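Local coordinates for Lin0012 protein (Listeria innocua, PDB 3K17) that probably phosphorylates phosphomevalonate at the expense of ATP, as a GHMP-family kinase of the mevalonate pathway, at the interface of chains A and B. Sequence-based numbering; all coordinates share one arbitrary frame. Chains: chain A/B, Lin0012 protein.

The interface of chains A and B. Residues chain A 200, 203-205; chain B 56-58, 75.
A:Gln204 meets B:Tyr56 at the apolar centre of this patch, where two copies of the GHMP kinase fold touch in the deposited assembly, a contact that may not be the biological one. Its CG lies at the edge of the tyrosine ring, in the ring plane, and its CD comes within 3.7 Å of CD1 of B:Tyr56. The amide and ring planes stand 78° apart, so the two groups meet without stacking. Nearby, the CB atoms of A:Ile205 and B:Glu57 approach to 3.9 Å. The CD2 methyl of A:Leu203 packs 3.8 Å from the carboxamide carbon CG of B:Asn58, the two side chains crossing at about a right angle.

The carboxamide of A:Gln204 pairs with both backbone polar groups of B:Asn58. CG anti to its own backbone N (chi1 -166°) places the side chain, and the bend at chi2 keeps OE1 near A:Ile205 N while the amide faces B:Asn58. There NE2 donates to the backbone O of B:Asn58 at 2.8 Å, with the acceptor close to the amide plane. OE1 accepts a hydrogen bond from the backbone N-H of B:Asn58 on an in-plane lone pair (N to OE1 3.1 Å), a more bent bond. The same OE1 also accepts one from the backbone N-H of A:Ile205 (N to OE1 2.7 Å), an intrachain bond that should restrain rotation of the amide.

At the start of strand 204-208, the backbone O of A:Ile205 takes a hydrogen bond from B:Glu57 N at 2.9 Å. As modelled, a water links the backbone N of A:Trp200 with ND2 of B:Asn58. That amide orientation is doubtful, because B:Asn58 OD1 lies 2.9 Å from the backbone O of A:Leu203, a clash of two acceptors; turned over, its nitrogen could donate to that carbonyl and its oxygen accept from the water.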
# COMPACT_ATOMS: atom_id res chain seq x y z
N TRP A 200 14.56 -1.19 -3.48
CA TRP A 200 14.13 0.05 -2.85
C TRP A 200 12.67 -0.12 -2.43
O TRP A 200 11.83 -0.53 -3.22
CB TRP A 200 14.26 1.21 -3.84
CG TRP A 200 15.68 1.65 -4.08
CD1 TRP A 200 16.82 0.90 -3.92
CD2 TRP A 200 16.11 2.93 -4.58
NE1 TRP A 200 17.93 1.64 -4.28
CE2 TRP A 200 17.52 2.88 -4.69
CE3 TRP A 200 15.44 4.10 -4.95
CZ2 TRP A 200 18.27 3.97 -5.15
CZ3 TRP A 200 16.19 5.18 -5.41
CH2 TRP A 200 17.59 5.11 -5.50
N LEU A 203 8.98 2.06 -3.91
CA LEU A 203 9.14 2.47 -5.29
C LEU A 203 8.39 1.56 -6.25
O LEU A 203 8.30 0.35 -6.04
CB LEU A 203 10.62 2.47 -5.67
CG LEU A 203 10.91 2.58 -7.17
CD1 LEU A 203 10.56 3.97 -7.66
CD2 LEU A 203 12.39 2.28 -7.43
N GLN A 204 7.85 2.16 -7.30
CA GLN A 204 7.18 1.38 -8.33
C GLN A 204 7.00 2.24 -9.55
O GLN A 204 6.70 3.43 -9.46
CB GLN A 204 5.83 0.84 -7.85
CG GLN A 204 5.27 -0.24 -8.78
CD GLN A 204 6.33 -1.24 -9.21
OE1 GLN A 204 7.11 -0.98 -10.13
NE2 GLN A 204 6.39 -2.38 -8.53
N ILE A 205 7.22 1.62 -10.71
CA ILE A 205 7.08 2.29 -11.99
C ILE A 205 6.25 1.34 -12.86
O ILE A 205 6.75 0.30 -13.32
CB ILE A 205 8.45 2.55 -12.65
CG1 ILE A 205 9.32 3.40 -11.70
CG2 ILE A 205 8.28 3.29 -13.95
CD1 ILE A 205 10.75 3.57 -12.17
N TYR B 56 5.58 -3.96 -14.28
CA TYR B 56 6.10 -3.26 -13.12
C TYR B 56 7.62 -3.33 -13.16
O TYR B 56 8.21 -4.41 -13.08
CB TYR B 56 5.53 -3.90 -11.86
CG TYR B 56 4.03 -3.74 -11.79
CD1 TYR B 56 3.44 -2.71 -11.06
CD2 TYR B 56 3.19 -4.59 -12.53
CE1 TYR B 56 2.06 -2.51 -11.06
CE2 TYR B 56 1.80 -4.41 -12.54
CZ TYR B 56 1.24 -3.37 -11.81
OH TYR B 56 -0.13 -3.21 -11.81
N GLU B 57 8.24 -2.16 -13.30
CA GLU B 57 9.68 -2.04 -13.43
C GLU B 57 10.50 -2.21 -12.16
O GLU B 57 11.73 -2.23 -12.21
CB GLU B 57 10.02 -0.71 -14.10
CG GLU B 57 9.45 -0.62 -15.50
CD GLU B 57 10.06 -1.66 -16.44
OE1 GLU B 57 9.41 -2.01 -17.45
OE2 GLU B 57 11.20 -2.11 -16.18
N ASN B 58 9.82 -2.32 -11.02
CA ASN B 58 10.49 -2.52 -9.74
C ASN B 58 9.88 -3.79 -9.15
O ASN B 58 8.66 -3.93 -9.07
CB ASN B 58 10.23 -1.34 -8.80
CG ASN B 58 11.18 -1.33 -7.60
OD1 ASN B 58 10.78 -1.04 -6.47
ND2 ASN B 58 12.45 -1.63 -7.85
N TRP B 75 -0.35 -8.53 -7.59
CA TRP B 75 0.59 -9.48 -6.98
C TRP B 75 -0.11 -10.68 -6.36
O TRP B 75 0.53 -11.67 -6.05
CB TRP B 75 1.39 -8.81 -5.85
CG TRP B 75 2.25 -7.67 -6.27
CD1 TRP B 75 2.02 -6.34 -6.04
CD2 TRP B 75 3.48 -7.74 -7.00
NE1 TRP B 75 3.03 -5.59 -6.58
CE2 TRP B 75 3.94 -6.42 -7.18
CE3 TRP B 75 4.23 -8.80 -7.52
CZ2 TRP B 75 5.13 -6.12 -7.85
CZ3 TRP B 75 5.42 -8.50 -8.19
CH2 TRP B 75 5.85 -7.18 -8.35
O HOH W 1 14.57 -1.70 -6.31